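Local coordinates for protein GH127 beta-L-arabinofuranoside (PDB 4QK0) that probably hydrolyses beta-L-arabinofuranosidic bonds, releasing L-arabinofuranose from its glycosides as a retaining family GH127 glycoside hydrolase, at residues His399-Pro402 and Val403-Trp407; Arg626-Pro629 and Tyr630-Cys634; Val503-Val506 and Pro507-Lys511. One frame throughout, in Å; residues are numbered along the deposited sequence.

Interaction 1: residues His399-Pro402 and Val403-Trp407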
loop_
_atom_site.group_PDB
_atom_site.type_symbol
_atom_site.label_atom_id
_atom_site.label_comp_id
_atom_site.label_asym_id
_atom_site.label_seq_id
_atom_site.Cartn_x
_atom_site.Cartn_y
_atom_site.Cartn_z
ATOM N N HIS A 399 -1.770 -9.556 0.854
ATOM C CA HIS A 399 -2.886 -10.051 1.742
ATOM C C HIS A 399 -4.195 -10.149 0.992
ATOM O O HIS A 399 -5.125 -10.783 1.437
ATOM C CB HIS A 399 -3.073 -9.101 2.931
ATOM C CG HIS A 399 -3.520 -7.740 2.528
ATOM N ND1 HIS A 399 -2.657 -6.789 2.013
ATOM C CD2 HIS A 399 -4.728 -7.149 2.591
ATOM C CE1 HIS A 399 -3.315 -5.670 1.802
ATOM N NE2 HIS A 399 -4.579 -5.858 2.138
ATOM N N VAL A 400 -4.307 -9.463 -0.121
ATOM C CA VAL A 400 -5.544 -9.532 -0.879
ATOM C C VAL A 400 -5.507 -10.738 -1.839
ATOM O O VAL A 400 -4.730 -10.746 -2.813
ATOM C CB VAL A 400 -5.769 -8.257 -1.674
ATOM C CG1 VAL A 400 -7.022 -8.389 -2.520
ATOM C CG2 VAL A 400 -5.902 -7.062 -0.741
ATOM N N LYS A 401 -6.327 -11.754 -1.574
ATOM C CA LYS A 401 -6.438 -12.903 -2.483
ATOM C C LYS A 401 -7.536 -12.638 -3.467
ATOM O O LYS A 401 -8.611 -12.243 -3.097
ATOM C CB LYS A 401 -6.754 -14.186 -1.746
ATOM C CG LYS A 401 -5.773 -14.561 -0.694
ATOM C CD LYS A 401 -4.413 -14.786 -1.281
ATOM C CE LYS A 401 -3.373 -14.866 -0.186
ATOM N NZ LYS A 401 -2.135 -15.445 -0.781
ATOM N N PRO A 402 -7.245 -12.818 -4.750
ATOM C CA PRO A 402 -8.249 -12.500 -5.767
ATOM C C PRO A 402 -9.339 -13.539 -5.921
ATOM O O PRO A 402 -10.345 -13.267 -6.542
ATOM C CB PRO A 402 -7.423 -12.393 -7.071
ATOM C CG PRO A 402 -6.203 -13.191 -6.814
ATOM C CD PRO A 402 -5.902 -13.062 -5.340
ATOM N N VAL A 403 -9.127 -14.738 -5.390
ATOM C CA VAL A 403 -10.187 -15.719 -5.306
ATOM C C VAL A 403 -10.232 -16.374 -3.935
ATOM O O VAL A 403 -9.240 -16.342 -3.194
ATOM C CB VAL A 403 -10.020 -16.834 -6.377
ATOM C CG1 VAL A 403 -10.049 -16.196 -7.743
ATOM C CG2 VAL A 403 -8.741 -17.662 -6.180
ATOM N N ARG A 404 -11.382 -16.959 -3.598
ATOM C CA ARG A 404 -11.567 -17.538 -2.287
ATOM C C ARG A 404 -10.843 -18.858 -2.273
ATOM O O ARG A 404 -10.534 -19.380 -3.319
ATOM C CB ARG A 404 -13.069 -17.699 -1.975
ATOM C CG ARG A 404 -13.870 -16.382 -1.898
ATOM C CD ARG A 404 -15.248 -16.557 -1.219
ATOM N NE ARG A 404 -16.000 -15.310 -1.194
ATOM C CZ ARG A 404 -16.692 -14.841 -2.204
ATOM N NH1 ARG A 404 -16.781 -15.514 -3.328
ATOM N NH2 ARG A 404 -17.235 -13.642 -2.133
ATOM N N GLN A 405 -10.539 -19.376 -1.099
ATOM C CA GLN A 405 -9.818 -20.622 -1.009
ATOM C C GLN A 405 -10.160 -21.351 0.286
ATOM O O GLN A 405 -10.971 -20.873 1.095
ATOM C CB GLN A 405 -8.325 -20.328 -1.039
ATOM C CG GLN A 405 -7.883 -19.379 0.047
ATOM C CD GLN A 405 -6.411 -18.968 -0.042
ATOM O OE1 GLN A 405 -5.952 -18.388 -1.041
ATOM N NE2 GLN A 405 -5.674 -19.222 1.036
ATOM N N LYS A 406 -9.559 -22.512 0.506
ATOM C CA LYS A 406 -9.521 -23.070 1.873
ATOM C C LYS A 406 -8.318 -22.547 2.653
ATOM O O LYS A 406 -7.281 -22.168 2.073
ATOM C CB LYS A 406 -9.528 -24.581 1.867
ATOM C CG LYS A 406 -10.872 -25.135 1.475
ATOM C CD LYS A 406 -10.999 -25.314 -0.036
ATOM C CE LYS A 406 -10.952 -26.805 -0.420
ATOM N NZ LYS A 406 -10.640 -27.093 -1.851
ATOM N N TRP A 407 -8.473 -22.527 3.977
ATOM C CA TRP A 407 -7.441 -22.032 4.907
ATOM C C TRP A 407 -7.066 -23.097 5.941
ATOM O O TRP A 407 -7.772 -24.114 6.129
ATOM C CB TRP A 407 -7.913 -20.749 5.607
ATOM C CG TRP A 407 -8.269 -19.665 4.627
ATOM C CD1 TRP A 407 -9.455 -19.514 3.962
ATOM C CD2 TRP A 407 -7.410 -18.623 4.158
ATOM N NE1 TRP A 407 -9.387 -18.437 3.109
ATOM C CE2 TRP A 407 -8.149 -17.867 3.209
ATOM C CE3 TRP A 407 -6.090 -18.244 4.454
ATOM C CZ2 TRP A 407 -7.618 -16.746 2.555
ATOM C CZ3 TRP A 407 -5.549 -17.127 3.802
ATOM C CH2 TRP A 407 -6.321 -16.390 2.859
#
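V403 follows P402 directly, and its CG1 packs against the preceding peptide, 3.2 Å from P402 O. The proline restrains the chain at the bend, while the beta-branched valine sets one methyl, CG1, against the P402 carbonyl. V403 also offers its own carbonyl to the aliphatic root of K401, with V403 O 3.6 Å from K401 CB; this is a van der Waals contact of an aliphatic carbon with a carbonyl oxygen. R404 points away from 399-402, and its long arm lets the buried guanidinium reach across to other parts of the fold: NH1 forms a salt bridge with D373, and NH2 is hydrogen-bonded to the carbonyls of S370 and W633.

Q405 turns back toward K401. Its CG is placed between the backbone N and the carbonyl carbon (chi1 57°), and the chain then runs extended, carrying the amide across the lysine stem. There OE1 rests 3.8 Å from K401 CG and 3.9 Å from K401 CD. On the lysine's part, chi1 (-58°) brings CG to the amide, and the bend at chi2 (-61°) keeps CD beside OE1. On its NE2 side the same amide lies over one face of the W407 ring, offset toward the rim.

W407 completes the cluster through the far end of its indole, where CH2 approaches K401 CG obliquely at 4.0 Å. The ring is poorly ordered, so its exact setting is less certain, although NE1 is hydrogen-bonded to F379 O. Aliphatic lysine carbons, a flat amide and an indole thus gather together without a hydrogen bond between 399-402 and 403-407, which is characteristic of side-chain packing round a surface bend, here in the long loop leading to helix 413-422 of the GH127 catalytic domain.

Interaction 2: residues Arg626-Pro629 and Tyr630-Cys634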
loop_
_atom_site.group_PDB
_atom_site.type_symbol
_atom_site.label_atom_id
_atom_site.label_comp_id
_atom_site.label_asym_id
_atom_site.label_seq_id
_atom_site.Cartn_x
_atom_site.Cartn_y
_atom_site.Cartn_z
ATOM N N ARG A 626 -23.452 -3.613 -15.657
ATOM C CA ARG A 626 -24.221 -4.373 -14.737
ATOM C C ARG A 626 -23.524 -4.552 -13.413
ATOM O O ARG A 626 -22.330 -4.944 -13.340
ATOM C CB ARG A 626 -24.522 -5.757 -15.342
ATOM C CG ARG A 626 -25.522 -6.490 -14.479
ATOM C CD ARG A 626 -26.247 -7.567 -15.254
ATOM N NE ARG A 626 -25.405 -8.741 -15.281
ATOM C CZ ARG A 626 -25.835 -9.967 -15.525
ATOM N NH1 ARG A 626 -27.129 -10.179 -15.731
ATOM N NH2 ARG A 626 -24.968 -10.968 -15.556
ATOM N N ALA A 627 -24.300 -4.346 -12.339
ATOM C CA ALA A 627 -23.768 -4.456 -11.004
ATOM C C ALA A 627 -24.514 -5.571 -10.286
ATOM O O ALA A 627 -25.709 -5.733 -10.472
ATOM C CB ALA A 627 -23.890 -3.127 -10.272
ATOM N N ILE A 628 -23.792 -6.279 -9.429
ATOM C CA ILE A 628 -24.340 -7.328 -8.605
ATOM C C ILE A 628 -24.019 -7.070 -7.108
ATOM O O ILE A 628 -23.211 -6.197 -6.794
ATOM C CB ILE A 628 -23.752 -8.705 -8.994
ATOM C CG1 ILE A 628 -22.217 -8.689 -8.923
ATOM C CG2 ILE A 628 -24.191 -9.082 -10.413
ATOM C CD1 ILE A 628 -21.636 -9.819 -8.156
ATOM N N PRO A 629 -24.662 -7.829 -6.187
ATOM C CA PRO A 629 -24.418 -7.620 -4.788
ATOM C C PRO A 629 -23.000 -7.929 -4.416
ATOM O O PRO A 629 -22.453 -8.950 -4.856
ATOM C CB PRO A 629 -25.372 -8.648 -4.115
ATOM C CG PRO A 629 -26.515 -8.737 -5.030
ATOM C CD PRO A 629 -25.867 -8.675 -6.395
ATOM N N TYR A 630 -22.429 -7.094 -3.562
ATOM C CA TYR A 630 -21.057 -7.256 -3.130
ATOM C C TYR A 630 -20.791 -8.627 -2.596
ATOM O O TYR A 630 -19.793 -9.249 -2.978
ATOM C CB TYR A 630 -20.667 -6.195 -2.087
ATOM C CG TYR A 630 -19.295 -6.423 -1.520
ATOM C CD1 TYR A 630 -18.166 -5.987 -2.183
ATOM C CD2 TYR A 630 -19.127 -7.035 -0.289
ATOM C CE1 TYR A 630 -16.901 -6.224 -1.642
ATOM C CE2 TYR A 630 -17.870 -7.218 0.251
ATOM C CZ TYR A 630 -16.761 -6.837 -0.443
ATOM O OH TYR A 630 -15.546 -7.057 0.117
ATOM N N TYR A 631 -21.690 -9.128 -1.739
ATOM C CA TYR A 631 -21.449 -10.436 -1.096
ATOM C C TYR A 631 -21.268 -11.530 -2.107
ATOM O O TYR A 631 -20.570 -12.546 -1.822
ATOM C CB TYR A 631 -22.590 -10.845 -0.087
ATOM C CG TYR A 631 -23.866 -11.254 -0.726
ATOM C CD1 TYR A 631 -23.988 -12.517 -1.340
ATOM C CD2 TYR A 631 -24.929 -10.388 -0.811
ATOM C CE1 TYR A 631 -25.173 -12.890 -1.998
ATOM C CE2 TYR A 631 -26.109 -10.753 -1.452
ATOM C CZ TYR A 631 -26.221 -12.043 -2.049
ATOM O OH TYR A 631 -27.407 -12.413 -2.685
ATOM N N ALA A 632 -21.908 -11.369 -3.275
ATOM C CA ALA A 632 -21.875 -12.423 -4.316
ATOM C C ALA A 632 -20.739 -12.344 -5.326
ATOM O O ALA A 632 -20.718 -13.119 -6.283
ATOM C CB ALA A 632 -23.177 -12.433 -5.069
ATOM N N TRP A 633 -19.799 -11.429 -5.133
ATOM C CA TRP A 633 -18.684 -11.297 -6.072
ATOM C C TRP A 633 -17.785 -12.512 -5.956
ATOM O O TRP A 633 -17.848 -13.262 -4.976
ATOM C CB TRP A 633 -17.933 -9.936 -5.844
ATOM C CG TRP A 633 -16.759 -9.984 -4.910
ATOM C CD1 TRP A 633 -16.784 -9.929 -3.569
ATOM C CD2 TRP A 633 -15.378 -10.092 -5.286
ATOM N NE1 TRP A 633 -15.530 -10.065 -3.073
ATOM C CE2 TRP A 633 -14.636 -10.138 -4.108
ATOM C CE3 TRP A 633 -14.706 -10.195 -6.529
ATOM C CZ2 TRP A 633 -13.247 -10.249 -4.100
ATOM C CZ3 TRP A 633 -13.344 -10.318 -6.530
ATOM C CH2 TRP A 633 -12.612 -10.322 -5.318
ATOM N N CYS A 634 -16.981 -12.729 -6.989
ATOM C CA CYS A 634 -15.977 -13.812 -7.038
ATOM C C CYS A 634 -16.591 -15.205 -6.944
ATOM O O CYS A 634 -15.946 -16.125 -6.448
ATOM C CB CYS A 634 -14.950 -13.638 -5.955
ATOM S SG CYS A 634 -13.342 -14.341 -6.294
#
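P629 and A632 are joined by the one hydrogen bond between 626-629 and 630-634: A632 N to P629 O, 2.9 Å, with an N-H...O angle of 139°. W633 N repeats the i to i+3 pattern one residue on, to Y630 O at 3.1 Å, and the two overlapping turns form a short 3-10 segment just after the strand. Proline suits position 629, whose carbonyl starts the turn and which supplies no N-H.

The remaining contacts are apolar. The P629 ring runs alongside Y631, and P629 CB meets the tyrosine ring obliquely, 3.5 Å from Y631 CE2. I628 lays its terminal methyl against the A632-W633 peptide, CD1 being 3.9 Å from both A632 C and W633 N; the same CD1 comes 4.3 Å from A632 CB and 4.4 Å from W633 CB. A small side chain at 632 suits the narrow place, A632 CB lying 3.6 Å from P629 O.

Around this buried junction, strand 557-562 packs on I628 and P629 through E562 and Y559. Y630 OH is hydrogen-bonded to P384 O, and its side chain meets M641 and V643 of strand 641-647.

Interaction 3: residues Val503-Val506 and Pro507-Lys511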
loop_
_atom_site.group_PDB
_atom_site.type_symbol
_atom_site.label_atom_id
_atom_site.label_comp_id
_atom_site.label_asym_id
_atom_site.label_seq_id
_atom_site.Cartn_x
_atom_site.Cartn_y
_atom_site.Cartn_z
ATOM N N VAL A 503 -51.255 4.088 9.317
ATOM C CA VAL A 503 -50.863 4.619 10.602
ATOM C C VAL A 503 -49.761 5.646 10.406
ATOM O O VAL A 503 -48.790 5.393 9.676
ATOM C CB VAL A 503 -50.326 3.494 11.449
ATOM C CG1 VAL A 503 -49.715 4.019 12.739
ATOM C CG2 VAL A 503 -51.457 2.528 11.739
ATOM N N ASP A 504 -49.930 6.802 11.034
ATOM C CA ASP A 504 -48.936 7.825 11.016
ATOM C C ASP A 504 -47.855 7.397 11.988
ATOM O O ASP A 504 -48.034 7.450 13.187
ATOM C CB ASP A 504 -49.533 9.189 11.418
ATOM C CG ASP A 504 -48.509 10.339 11.298
ATOM O OD1 ASP A 504 -47.380 10.128 10.771
ATOM O OD2 ASP A 504 -48.835 11.463 11.734
ATOM N N ILE A 505 -46.709 6.995 11.455
ATOM C CA ILE A 505 -45.616 6.497 12.296
ATOM C C ILE A 505 -44.695 7.579 12.792
ATOM O O ILE A 505 -43.952 7.363 13.735
ATOM C CB ILE A 505 -44.764 5.429 11.599
ATOM C CG1 ILE A 505 -44.232 5.916 10.241
ATOM C CG2 ILE A 505 -45.568 4.136 11.496
ATOM C CD1 ILE A 505 -43.136 5.020 9.700
ATOM N N VAL A 506 -44.724 8.726 12.139
ATOM C CA VAL A 506 -43.804 9.807 12.472
ATOM C C VAL A 506 -43.775 10.163 13.971
ATOM O O VAL A 506 -42.709 10.237 14.536
ATOM C CB VAL A 506 -44.081 11.066 11.603
ATOM C CG1 VAL A 506 -43.508 12.337 12.248
ATOM C CG2 VAL A 506 -43.539 10.835 10.189
ATOM N N PRO A 507 -44.937 10.388 14.592
ATOM C CA PRO A 507 -44.970 10.582 16.050
ATOM C C PRO A 507 -44.650 9.344 16.891
ATOM O O PRO A 507 -44.505 9.456 18.079
ATOM C CB PRO A 507 -46.420 11.024 16.337
ATOM C CG PRO A 507 -47.213 10.628 15.123
ATOM C CD PRO A 507 -46.259 10.584 13.958
ATOM N N LEU A 508 -44.569 8.171 16.293
ATOM C CA LEU A 508 -44.305 6.960 17.046
ATOM C C LEU A 508 -42.824 6.593 17.028
ATOM O O LEU A 508 -42.419 5.612 17.671
ATOM C CB LEU A 508 -45.122 5.817 16.460
ATOM C CG LEU A 508 -46.630 6.090 16.402
ATOM C CD1 LEU A 508 -47.393 4.923 15.795
ATOM C CD2 LEU A 508 -47.199 6.452 17.783
ATOM N N ILE A 509 -42.025 7.337 16.273
ATOM C CA ILE A 509 -40.646 6.920 16.026
ATOM C C ILE A 509 -39.741 7.534 17.051
ATOM O O ILE A 509 -39.748 8.716 17.276
ATOM C CB ILE A 509 -40.146 7.301 14.609
ATOM C CG1 ILE A 509 -40.761 6.359 13.578
ATOM C CG2 ILE A 509 -38.616 7.192 14.503
ATOM C CD1 ILE A 509 -40.640 6.895 12.162
ATOM N N LYS A 510 -38.899 6.702 17.622
ATOM C CA LYS A 510 -37.913 7.189 18.495
ATOM C C LYS A 510 -36.623 6.445 18.169
ATOM O O LYS A 510 -36.557 5.213 18.275
ATOM C CB LYS A 510 -38.401 6.981 19.935
ATOM C CG LYS A 510 -37.514 7.574 21.021
ATOM C CD LYS A 510 -38.259 8.259 22.195
ATOM C CE LYS A 510 -39.467 7.474 22.734
ATOM N NZ LYS A 510 -39.127 6.171 23.373
ATOM N N LYS A 511 -35.585 7.209 17.810
ATOM C CA LYS A 511 -34.250 6.673 17.497
ATOM C C LYS A 511 -34.308 5.495 16.553
ATOM O O LYS A 511 -33.815 4.413 16.870
ATOM C CB LYS A 511 -33.537 6.271 18.766
ATOM C CG LYS A 511 -33.253 7.461 19.649
ATOM C CD LYS A 511 -32.494 7.028 20.881
ATOM C CE LYS A 511 -31.880 8.236 21.551
ATOM N NZ LYS A 511 -30.966 7.775 22.619
#
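I505 and I509 meet through their terminal methyls: in I505 the CG1 branch is flanked by both backbone bonds (chi1 54°), whereas I509 swings CG1 to the side of its own N, opposite the carbonyl carbon (chi1 -75°). Both chains then extend, bringing I505 CD1 to 4.0 Å from I509 CD1. I509 CG1 also rests on I505 O, at 3.3 Å.

That carbonyl is the hub of the turn: L508 N donates to I505 O at 2.8 Å. A second bond, I509 N to V506 O at 3.4 Å, is weak though nearly straight. Between these donors and the start of the turn sits P507, which has no N-H to spend and whose ring restricts phi to about the value found here (-69°), one that suits a 3-10 turn.

D504 crosses the proline at about a right angle, its carboxylate lying against P507 CD, with OD1 at 3.4 Å. OD1 also takes a weak hydrogen bond from V506 N, an Asx turn that leads into the 3-10 segment. Leucine fits at 508 because its branch reaches back to V503, CD1 lying 3.9 Å from V503 CG1.

The turn links edge strand 501-503 to strand 509-510: V503 and I505 pack on strand 495-498, I509 touches I487, and L508 is backbone-bonded to Y515 of strand 513-517.

How the interactions relate
Interaction 2 is fully buried, whereas interactions 1 and 3 lie at the surface, about 45 Å apart between centres and on opposite sides of the chain's centre. Chemistry follows local backbone shape more than depth: 626-634 and 503-511 both turn through 3-10 geometry with backbone hydrogen bonds and apolar side chains, while 399-407 has no hydrogen bond between its segments and rests on packing. Interactions 1 and 2 touch, though they lie in the catalytic and C-terminal domains: R404 also has a cation-pi contact with W633, and P402 O packs against C634 SG. Interaction 3, in the middle domain, stands apart, its nearest atoms about 25 Å from interaction 2.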